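Long-range contacts in metallopeptidase containing co-catalytic metalloactive site (Shewanella denitrificans OS217, PDB 3B2Y), which is probably a zinc-dependent metallocarboxypeptidase or related hydrolase of the peptidase M14 family, here with a nickel ion bound in its metal site: residues A[5-13]-A[114-122]; A[52-63]-A[101-112]. All coordinates share one frame; numbering follows the deposited sequence.

Contact 1 (A[5-13]-A[114-122]); sequences RSPFESFVW and FKAGHRFNR
Phe11 and Gly117 join the two loops through a single direct backbone bond, Phe11 N to Gly117 O at 2.8 Å, where 5-13 passes the Schellman motif that ends helix 111-115. The same carbonyl oxygen takes a CA-H...O contact from Ser10 CA. Gly117 has positive phi, and a side chain there would run into Phe11 O. One residue earlier, Ser10 OG donates to Ala116 O, 2.8 Å away and nearly in line with its C=O bond. The hydroxyl lies beside its own backbone N (chi1 -67°), which turns it to the helix end.

Two waters fill in where the backbones stand farther apart. Water 1 donates to Pro7 O and Glu9 O and accepts from Arg119 N; water 2 links Pro7 O to Phe120 N, so Pro7 O is gripped twice. Phe120 closes the far end with an edge-to-face stack: its CD2-CE2 edge stands over one face of Phe8, with centroids 5.1 Å apart and planes at 82°. Its CZ also touches Pro7 CB at 3.6 Å, the two side chains lying side by side. Phe8 sets out away from 114-122, but the far end of its ring comes back to Phe120; Ser6 OG, accepting from Phe8 N, makes an ST turn. His118 CB packs against Glu9 O at 3.4 Å, while its ND1 gives a weak bond to Phe120 O.

Arg119 rests its CB against Pro7 O; its extended chain leads to the metal site, where NH1 forms a salt bridge with Glu78 and a hydrogen bond with the nickel ligand Glu79. This surface contact thus lays the loop before strand 14-15 across the end of helix 111-115, with Asn23, just ahead of helix 25-39, bonded to Lys115 O.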
loop_
_atom_site.group_PDB
_atom_site.type_symbol
_atom_site.label_atom_id
_atom_site.label_comp_id
_atom_site.label_asym_id
_atom_site.label_seq_id
_atom_site.Cartn_x
_atom_site.Cartn_y
_atom_site.Cartn_z
ATOM N N ARG A 5 -23.898 0.895 -5.287
ATOM C CA ARG A 5 -22.982 0.729 -4.158
ATOM C C ARG A 5 -22.284 2.069 -3.821
ATOM O O ARG A 5 -21.601 2.658 -4.678
ATOM C CB ARG A 5 -21.973 -0.391 -4.430
ATOM C CG ARG A 5 -22.618 -1.772 -4.838
ATOM C CD ARG A 5 -23.656 -2.289 -3.807
ATOM N NE ARG A 5 -23.177 -2.058 -2.434
ATOM C CZ ARG A 5 -22.641 -2.980 -1.630
ATOM N NH1 ARG A 5 -22.546 -4.264 -2.006
ATOM N NH2 ARG A 5 -22.228 -2.615 -0.413
ATOM N N SER A 6 -22.507 2.553 -2.584
ATOM C CA SER A 6 -22.019 3.847 -2.143
ATOM C C SER A 6 -20.555 3.781 -1.760
ATOM O O SER A 6 -20.160 2.877 -1.040
ATOM C CB SER A 6 -22.804 4.398 -0.940
ATOM O OG SER A 6 -22.368 5.721 -0.584
ATOM N N PRO A 7 -19.755 4.759 -2.228
ATOM C CA PRO A 7 -18.399 4.939 -1.719
ATOM C C PRO A 7 -18.341 5.496 -0.298
ATOM O O PRO A 7 -17.278 5.556 0.265
ATOM C CB PRO A 7 -17.778 5.951 -2.684
ATOM C CG PRO A 7 -18.947 6.662 -3.300
ATOM C CD PRO A 7 -20.087 5.729 -3.290
ATOM N N PHE A 8 -19.470 5.933 0.259
ATOM C CA PHE A 8 -19.496 6.519 1.599
ATOM C C PHE A 8 -19.764 5.405 2.644
ATOM O O PHE A 8 -19.719 5.648 3.831
ATOM C CB PHE A 8 -20.570 7.621 1.691
ATOM C CG PHE A 8 -20.206 8.868 0.917
ATOM C CD1 PHE A 8 -19.391 9.835 1.482
ATOM C CD2 PHE A 8 -20.633 9.039 -0.404
ATOM C CE1 PHE A 8 -19.027 10.981 0.770
ATOM C CE2 PHE A 8 -20.271 10.181 -1.135
ATOM C CZ PHE A 8 -19.472 11.146 -0.541
ATOM N N GLU A 9 -19.946 4.176 2.203
ATOM C CA GLU A 9 -20.232 3.076 3.135
ATOM C C GLU A 9 -19.042 2.721 4.024
ATOM O O GLU A 9 -17.899 2.650 3.537
ATOM C CB GLU A 9 -20.646 1.823 2.365
ATOM C CG GLU A 9 -20.949 0.673 3.304
ATOM C CD GLU A 9 -21.993 -0.235 2.801
ATOM O OE1 GLU A 9 -22.799 0.220 1.962
ATOM O OE2 GLU A 9 -22.036 -1.394 3.288
ATOM N N SER A 10 -19.329 2.469 5.312
ATOM C CA SER A 10 -18.310 2.003 6.278
ATOM C C SER A 10 -18.272 0.492 6.424
ATOM O O SER A 10 -19.316 -0.168 6.406
ATOM C CB SER A 10 -18.572 2.610 7.640
ATOM O OG SER A 10 -18.375 4.001 7.638
ATOM N N PHE A 11 -17.044 -0.048 6.549
ATOM C CA PHE A 11 -16.781 -1.483 6.680
ATOM C C PHE A 11 -15.782 -1.658 7.801
ATOM O O PHE A 11 -14.772 -0.937 7.827
ATOM C CB PHE A 11 -16.154 -2.047 5.413
ATOM C CG PHE A 11 -17.004 -1.918 4.197
ATOM C CD1 PHE A 11 -17.008 -0.754 3.470
ATOM C CD2 PHE A 11 -17.836 -2.955 3.807
ATOM C CE1 PHE A 11 -17.795 -0.623 2.331
ATOM C CE2 PHE A 11 -18.602 -2.849 2.683
ATOM C CZ PHE A 11 -18.598 -1.661 1.946
ATOM N N VAL A 12 -16.043 -2.633 8.675
ATOM C CA VAL A 12 -15.178 -2.944 9.823
ATOM C C VAL A 12 -15.076 -4.488 10.052
ATOM O O VAL A 12 -16.061 -5.200 9.857
ATOM C CB VAL A 12 -15.726 -2.251 11.075
ATOM C CG1 VAL A 12 -15.054 -2.714 12.304
ATOM C CG2 VAL A 12 -15.602 -0.692 10.940
ATOM N N TRP A 13 -13.939 -4.947 10.569
ATOM C CA TRP A 13 -13.667 -6.374 10.851
ATOM C C TRP A 13 -12.998 -6.510 12.227
ATOM O O TRP A 13 -12.446 -5.546 12.744
ATOM C CB TRP A 13 -12.776 -6.981 9.746
ATOM C CG TRP A 13 -13.409 -6.929 8.391
ATOM C CD1 TRP A 13 -14.229 -7.885 7.824
ATOM C CD2 TRP A 13 -13.313 -5.858 7.430
ATOM N NE1 TRP A 13 -14.640 -7.461 6.578
ATOM C CE2 TRP A 13 -14.112 -6.221 6.318
ATOM C CE3 TRP A 13 -12.618 -4.623 7.402
ATOM C CZ2 TRP A 13 -14.199 -5.420 5.167
ATOM C CZ3 TRP A 13 -12.720 -3.822 6.265
ATOM C CH2 TRP A 13 -13.500 -4.230 5.156
ATOM N N PHE A 114 -9.700 5.760 7.599
ATOM C CA PHE A 114 -9.345 4.541 8.315
ATOM C C PHE A 114 -10.160 4.458 9.632
ATOM O O PHE A 114 -10.713 3.421 9.933
ATOM C CB PHE A 114 -7.853 4.515 8.561
ATOM C CG PHE A 114 -7.346 3.301 9.273
ATOM C CD1 PHE A 114 -6.987 2.158 8.567
ATOM C CD2 PHE A 114 -7.131 3.331 10.636
ATOM C CE1 PHE A 114 -6.437 1.056 9.222
ATOM C CE2 PHE A 114 -6.589 2.238 11.295
ATOM C CZ PHE A 114 -6.242 1.096 10.572
ATOM N N LYS A 115 -10.181 5.550 10.393
ATOM C CA LYS A 115 -10.921 5.618 11.672
ATOM C C LYS A 115 -12.399 5.326 11.461
ATOM O O LYS A 115 -13.070 4.715 12.320
ATOM C CB LYS A 115 -10.706 7.014 12.328
ATOM C CG LYS A 115 -11.447 7.231 13.617
ATOM C CD LYS A 115 -11.095 8.604 14.214
ATOM C CE LYS A 115 -12.090 8.996 15.280
ATOM N NZ LYS A 115 -13.341 9.465 14.636
ATOM N N ALA A 116 -12.961 5.776 10.350
ATOM C CA ALA A 116 -14.387 5.619 10.129
ATOM C C ALA A 116 -14.738 4.440 9.228
ATOM O O ALA A 116 -15.906 4.239 8.878
ATOM C CB ALA A 116 -14.939 6.903 9.574
ATOM N N GLY A 117 -13.725 3.668 8.859
ATOM C CA GLY A 117 -13.864 2.530 7.961
ATOM C C GLY A 117 -14.456 2.788 6.570
ATOM O O GLY A 117 -15.106 1.906 5.995
ATOM N N HIS A 118 -14.233 3.970 6.012
ATOM C CA HIS A 118 -14.740 4.258 4.660
ATOM C C HIS A 118 -13.646 4.797 3.743
ATOM O O HIS A 118 -12.659 5.335 4.175
ATOM C CB HIS A 118 -15.975 5.195 4.684
ATOM C CG HIS A 118 -15.774 6.518 5.366
ATOM N ND1 HIS A 118 -14.737 7.373 5.073
ATOM C CD2 HIS A 118 -16.552 7.180 6.251
ATOM C CE1 HIS A 118 -14.840 8.467 5.805
ATOM N NE2 HIS A 118 -15.939 8.386 6.521
ATOM N N ARG A 119 -13.916 4.695 2.463
ATOM C CA ARG A 119 -12.952 4.955 1.420
ATOM C C ARG A 119 -12.426 6.366 1.459
ATOM O O ARG A 119 -11.218 6.581 1.368
ATOM C CB ARG A 119 -13.674 4.756 0.121
ATOM C CG ARG A 119 -12.865 4.900 -1.170
ATOM C CD ARG A 119 -13.729 4.347 -2.305
ATOM N NE ARG A 119 -12.932 4.275 -3.512
ATOM C CZ ARG A 119 -12.046 3.311 -3.752
ATOM N NH1 ARG A 119 -11.849 2.324 -2.888
ATOM N NH2 ARG A 119 -11.332 3.359 -4.862
ATOM N N PHE A 120 -13.340 7.334 1.599
ATOM C CA PHE A 120 -12.888 8.749 1.539
ATOM C C PHE A 120 -12.319 9.227 2.847
ATOM O O PHE A 120 -12.476 8.612 3.896
ATOM C CB PHE A 120 -14.010 9.632 1.140
ATOM C CG PHE A 120 -14.565 9.323 -0.201
ATOM C CD1 PHE A 120 -13.760 8.792 -1.210
ATOM C CD2 PHE A 120 -15.884 9.587 -0.465
ATOM C CE1 PHE A 120 -14.278 8.547 -2.458
ATOM C CE2 PHE A 120 -16.419 9.319 -1.728
ATOM C CZ PHE A 120 -15.595 8.826 -2.713
ATOM N N ASN A 121 -11.686 10.393 2.801
ATOM C CA ASN A 121 -11.355 11.047 4.012
ATOM C C ASN A 121 -12.651 11.653 4.507
ATOM O O ASN A 121 -13.714 11.615 3.886
ATOM C CB ASN A 121 -10.238 12.104 3.823
ATOM C CG ASN A 121 -10.606 13.198 2.827
ATOM O OD1 ASN A 121 -11.783 13.434 2.512
ATOM N ND2 ASN A 121 -9.579 13.932 2.376
ATOM N N ARG A 122 -12.556 12.283 5.621
ATOM C CA ARG A 122 -13.795 12.784 6.225
ATOM C C ARG A 122 -14.388 14.012 5.528
ATOM O O ARG A 122 -15.466 14.486 5.892
ATOM C CB ARG A 122 -13.538 13.019 7.672
ATOM C CG ARG A 122 -13.007 14.312 8.034
ATOM C CD ARG A 122 -13.670 14.674 9.342
ATOM N NE ARG A 122 -12.896 15.725 9.926
ATOM C CZ ARG A 122 -13.209 17.009 9.829
ATOM N NH1 ARG A 122 -14.342 17.415 9.227
ATOM N NH2 ARG A 122 -12.390 17.895 10.393
HETATM O O HOH W 1 -16.374 3.155 1.416
HETATM O O HOH W 2 -16.110 7.060 2.178
#

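Contact 2 (A[52-63]-A[101-112]); sequences FAINLYQSASQR and VNLSLLPLVNPT
With CG beside its own backbone N (chi1 -60°), Asn102 turns its amide to the Arg63 backbone, and Gln58, leaving in the same sense (chi1 -55°) and then extended, lays its NE2 against Ser104. Asn102 grips Arg63 twice: OD1 accepts from Arg63 N at 3.0 Å, and ND2 donates to Arg63 O at 2.8 Å, in its own amide plane. Without this amide, as with an alanine here, Arg63 N and O would probably lose these mates and the loop after strand 52-58 would be freer to shift. Gln58 NE2 donates to Ser104 OG at 2.8 Å, close to the plane of its amide.

Between the strands, Tyr57 and Leu105 form an antiparallel hydrogen-bonded pair, both N...O distances 2.9 Å, which brings the 42-49/52-58 hairpin alongside strand 102-106, at the outer edge of the mixed sheet of the M14 fold. The strands run at 165° to each other. Beyond Leu106 they part around two waters: water 3 accepts from Asn55 N, and water 4 accepts from Leu108 N and lies 2.8 Å from Asn55 O. Pro107 CG meets the edge of the Tyr57 ring at CE1, 3.9 Å away, the side chains crossing at about a right angle. Farther along, Ile54 CG1 reaches Pro111 CD, and Phe52 CB packs on Pro111 CB at 3.6 Å, with Tyr29 of helix 25-39 touching both.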
loop_
_atom_site.group_PDB
_atom_site.type_symbol
_atom_site.label_atom_id
_atom_site.label_comp_id
_atom_site.label_asym_id
_atom_site.label_seq_id
_atom_site.Cartn_x
_atom_site.Cartn_y
_atom_site.Cartn_z
ATOM N N PHE A 52 -4.022 13.291 13.570
ATOM C CA PHE A 52 -3.321 12.090 13.144
ATOM C C PHE A 52 -2.227 12.382 12.130
ATOM O O PHE A 52 -2.491 12.947 11.086
ATOM C CB PHE A 52 -4.274 11.112 12.484
ATOM C CG PHE A 52 -5.480 10.768 13.285
ATOM C CD1 PHE A 52 -5.354 10.100 14.477
ATOM C CD2 PHE A 52 -6.750 11.106 12.826
ATOM C CE1 PHE A 52 -6.472 9.773 15.244
ATOM C CE2 PHE A 52 -7.863 10.779 13.579
ATOM C CZ PHE A 52 -7.716 10.130 14.801
ATOM N N ALA A 53 -1.019 11.958 12.433
ATOM C CA ALA A 53 0.124 12.171 11.562
ATOM C C ALA A 53 0.134 11.249 10.383
ATOM O O ALA A 53 -0.254 10.069 10.461
ATOM C CB ALA A 53 1.430 12.044 12.347
ATOM N N ILE A 54 0.586 11.784 9.264
ATOM C CA ILE A 54 0.840 11.012 8.058
ATOM C C ILE A 54 2.357 10.927 7.931
ATOM O O ILE A 54 3.030 11.898 7.555
ATOM C CB ILE A 54 0.218 11.641 6.786
ATOM C CG1 ILE A 54 -1.321 11.663 6.975
ATOM C CG2 ILE A 54 0.692 10.851 5.563
ATOM C CD1 ILE A 54 -2.019 12.668 6.118
ATOM N N ASN A 55 2.895 9.770 8.322
ATOM C CA ASN A 55 4.310 9.570 8.501
ATOM C C ASN A 55 4.908 8.719 7.388
ATOM O O ASN A 55 4.325 7.682 6.960
ATOM C CB ASN A 55 4.514 8.922 9.854
ATOM C CG ASN A 55 4.218 9.875 10.999
ATOM O OD1 ASN A 55 4.480 11.082 10.915
ATOM N ND2 ASN A 55 3.703 9.343 12.063
ATOM N N LEU A 56 6.099 9.120 6.986
ATOM C CA LEU A 56 6.973 8.258 6.168
ATOM C C LEU A 56 8.066 7.735 7.098
ATOM O O LEU A 56 8.674 8.533 7.842
ATOM C CB LEU A 56 7.624 9.073 5.086
ATOM C CG LEU A 56 8.581 8.402 4.113
ATOM C CD1 LEU A 56 7.904 7.366 3.274
ATOM C CD2 LEU A 56 9.276 9.452 3.245
ATOM N N TYR A 57 8.298 6.434 7.103
ATOM C CA TYR A 57 9.410 5.868 7.837
ATOM C C TYR A 57 10.504 5.399 6.898
ATOM O O TYR A 57 10.244 4.767 5.958
ATOM C CB TYR A 57 8.974 4.720 8.724
ATOM C CG TYR A 57 7.942 5.130 9.682
ATOM C CD1 TYR A 57 6.634 5.108 9.339
ATOM C CD2 TYR A 57 8.285 5.607 10.924
ATOM C CE1 TYR A 57 5.671 5.520 10.208
ATOM C CE2 TYR A 57 7.357 6.025 11.792
ATOM C CZ TYR A 57 6.051 5.984 11.445
ATOM O OH TYR A 57 5.143 6.405 12.332
ATOM N N GLN A 58 11.729 5.732 7.206
ATOM C CA GLN A 58 12.870 5.332 6.357
ATOM C C GLN A 58 14.055 4.934 7.202
ATOM O O GLN A 58 14.098 5.216 8.383
ATOM C CB GLN A 58 13.294 6.487 5.466
ATOM C CG GLN A 58 12.254 7.100 4.598
ATOM C CD GLN A 58 12.855 8.112 3.675
ATOM O OE1 GLN A 58 13.373 9.148 4.113
ATOM N NE2 GLN A 58 12.844 7.810 2.389
ATOM N N SER A 59 15.049 4.317 6.556
ATOM C CA SER A 59 16.321 4.016 7.205
ATOM C C SER A 59 16.950 5.327 7.642
ATOM O O SER A 59 16.712 6.393 7.028
ATOM C CB SER A 59 17.291 3.255 6.277
ATOM O OG SER A 59 16.614 2.330 5.432
ATOM N N ALA A 60 17.769 5.251 8.691
ATOM C CA ALA A 60 18.408 6.450 9.255
ATOM C C ALA A 60 19.298 7.147 8.209
ATOM O O ALA A 60 19.502 8.357 8.280
ATOM C CB ALA A 60 19.209 6.096 10.531
ATOM N N SER A 61 19.797 6.373 7.239
ATOM C CA SER A 61 20.526 6.898 6.085
ATOM C C SER A 61 20.218 6.102 4.806
ATOM O O SER A 61 20.239 4.876 4.829
ATOM C CB SER A 61 22.032 6.801 6.347
ATOM O OG SER A 61 22.372 7.312 7.631
ATOM N N GLN A 62 19.970 6.799 3.697
ATOM C CA GLN A 62 19.841 6.147 2.410
ATOM C C GLN A 62 21.249 5.889 1.864
ATOM O O GLN A 62 22.086 6.793 1.824
ATOM C CB GLN A 62 19.046 6.986 1.411
ATOM C CG GLN A 62 17.718 7.545 1.927
ATOM C CD GLN A 62 16.882 6.555 2.731
ATOM O OE1 GLN A 62 16.208 5.692 2.175
ATOM N NE2 GLN A 62 16.907 6.704 4.052
ATOM N N ARG A 63 21.507 4.650 1.455
ATOM C CA ARG A 63 22.789 4.288 0.875
ATOM C C ARG A 63 22.653 4.240 -0.649
ATOM O O ARG A 63 21.751 3.597 -1.172
ATOM C CB ARG A 63 23.237 2.946 1.442
ATOM C CG ARG A 63 23.236 2.871 2.975
ATOM C CD ARG A 63 24.309 3.762 3.585
ATOM N NE ARG A 63 25.660 3.420 3.109
ATOM C CZ ARG A 63 26.534 2.622 3.734
ATOM N NH1 ARG A 63 26.238 2.049 4.900
ATOM N NH2 ARG A 63 27.727 2.395 3.179
ATOM N N VAL A 101 18.714 -2.856 1.515
ATOM C CA VAL A 101 17.692 -2.057 0.843
ATOM C C VAL A 101 17.375 -0.790 1.617
ATOM O O VAL A 101 17.324 -0.791 2.864
ATOM C CB VAL A 101 16.426 -2.918 0.559
ATOM C CG1 VAL A 101 15.797 -3.372 1.863
ATOM C CG2 VAL A 101 15.377 -2.164 -0.340
ATOM N N ASN A 102 17.172 0.306 0.896
ATOM C CA ASN A 102 16.619 1.519 1.528
ATOM C C ASN A 102 15.120 1.364 1.469
ATOM O O ASN A 102 14.519 1.625 0.450
ATOM C CB ASN A 102 17.080 2.760 0.786
ATOM C CG ASN A 102 18.569 2.903 0.769
ATOM O OD1 ASN A 102 19.221 2.807 1.820
ATOM N ND2 ASN A 102 19.129 3.199 -0.417
ATOM N N LEU A 103 14.520 0.823 2.509
ATOM C CA LEU A 103 13.061 0.570 2.473
ATOM C C LEU A 103 12.371 1.750 3.134
ATOM O O LEU A 103 12.756 2.174 4.231
ATOM C CB LEU A 103 12.678 -0.749 3.142
ATOM C CG LEU A 103 11.187 -1.190 3.125
ATOM C CD1 LEU A 103 10.640 -1.219 1.684
ATOM C CD2 LEU A 103 11.012 -2.561 3.709
ATOM N N SER A 104 11.441 2.337 2.396
ATOM C CA SER A 104 10.583 3.407 2.923
ATOM C C SER A 104 9.169 2.900 3.075
ATOM O O SER A 104 8.732 2.080 2.297
ATOM C CB SER A 104 10.709 4.587 1.998
ATOM O OG SER A 104 12.067 5.110 2.020
ATOM N N LEU A 105 8.476 3.355 4.122
ATOM C CA LEU A 105 7.120 2.868 4.466
ATOM C C LEU A 105 6.170 4.049 4.723
ATOM O O LEU A 105 6.539 5.009 5.356
ATOM C CB LEU A 105 7.202 2.006 5.712
ATOM C CG LEU A 105 8.149 0.820 5.642
ATOM C CD1 LEU A 105 8.395 0.280 7.038
ATOM C CD2 LEU A 105 7.573 -0.220 4.703
ATOM N N LEU A 106 5.026 4.035 4.084
ATOM C CA LEU A 106 3.968 5.061 4.188
ATOM C C LEU A 106 2.679 4.280 4.570
ATOM O O LEU A 106 1.863 3.934 3.746
ATOM C CB LEU A 106 3.888 5.824 2.857
ATOM C CG LEU A 106 3.129 7.103 2.672
ATOM C CD1 LEU A 106 3.785 8.231 3.497
ATOM C CD2 LEU A 106 3.225 7.471 1.189
ATOM N N PRO A 107 2.552 3.933 5.851
ATOM C CA PRO A 107 1.619 2.936 6.303
ATOM C C PRO A 107 0.156 3.368 6.205
ATOM O O PRO A 107 -0.716 2.523 6.096
ATOM C CB PRO A 107 1.948 2.794 7.820
ATOM C CG PRO A 107 3.250 3.349 7.997
ATOM C CD PRO A 107 3.406 4.424 6.932
ATOM N N LEU A 108 -0.111 4.662 6.328
ATOM C CA LEU A 108 -1.487 5.121 6.509
ATOM C C LEU A 108 -1.672 6.546 6.015
ATOM O O LEU A 108 -1.462 7.484 6.771
ATOM C CB LEU A 108 -1.886 5.037 7.968
ATOM C CG LEU A 108 -3.331 5.431 8.351
ATOM C CD1 LEU A 108 -4.398 4.689 7.419
ATOM C CD2 LEU A 108 -3.614 5.197 9.887
ATOM N N VAL A 109 -2.071 6.697 4.759
ATOM C CA VAL A 109 -2.196 7.994 4.110
ATOM C C VAL A 109 -3.520 8.739 4.462
ATOM O O VAL A 109 -3.561 9.976 4.528
ATOM C CB VAL A 109 -2.049 7.783 2.627
ATOM C CG1 VAL A 109 -2.461 9.016 1.817
ATOM C CG2 VAL A 109 -0.618 7.305 2.303
ATOM N N ASN A 110 -4.549 7.967 4.797
ATOM C CA ASN A 110 -5.890 8.462 5.041
ATOM C C ASN A 110 -6.403 8.082 6.473
ATOM O O ASN A 110 -7.239 7.222 6.659
ATOM C CB ASN A 110 -6.811 7.866 4.019
ATOM C CG ASN A 110 -8.253 8.361 4.139
ATOM O OD1 ASN A 110 -8.593 9.300 4.864
ATOM N ND2 ASN A 110 -9.120 7.709 3.369
ATOM N N PRO A 111 -5.817 8.682 7.491
ATOM C CA PRO A 111 -6.276 8.260 8.847
ATOM C C PRO A 111 -7.696 8.583 9.177
ATOM O O PRO A 111 -8.337 7.800 9.889
ATOM C CB PRO A 111 -5.344 9.073 9.752
ATOM C CG PRO A 111 -4.911 10.236 8.910
ATOM C CD PRO A 111 -4.708 9.610 7.567
ATOM N N THR A 112 -8.264 9.671 8.653
ATOM C CA THR A 112 -9.686 9.970 8.962
ATOM C C THR A 112 -10.675 8.912 8.355
ATOM O O THR A 112 -11.589 8.480 9.035
ATOM C CB THR A 112 -10.070 11.389 8.614
ATOM O OG1 THR A 112 -10.098 11.580 7.196
ATOM C CG2 THR A 112 -9.115 12.378 9.304
HETATM O O HOH W 3 0.853 7.737 9.065
HETATM O O HOH W 4 1.653 7.053 6.552
#

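In the fold
From the N terminus, the loop 5-13 leads into strand 14-15 and later meets 114-122, so contact 1 closes a loop of about 100 residues. Nested inside it, contact 2 closes a shorter one: strand 52-58, after its hairpin partner 42-49, is followed by strand 68-73 and helix 81-92 before the chain returns as strand 102-106. Helix 111-115 serves both, its start in contact 2 and its end in contact 1. Their centres are 23 Å apart, yet they touch where Arg122 N probably bonds Thr112 OG1, at 3.0 Å. Contact 2 joins the hairpin to the mixed sheet, and contact 1 fastens the N-terminal loop near the nickel site.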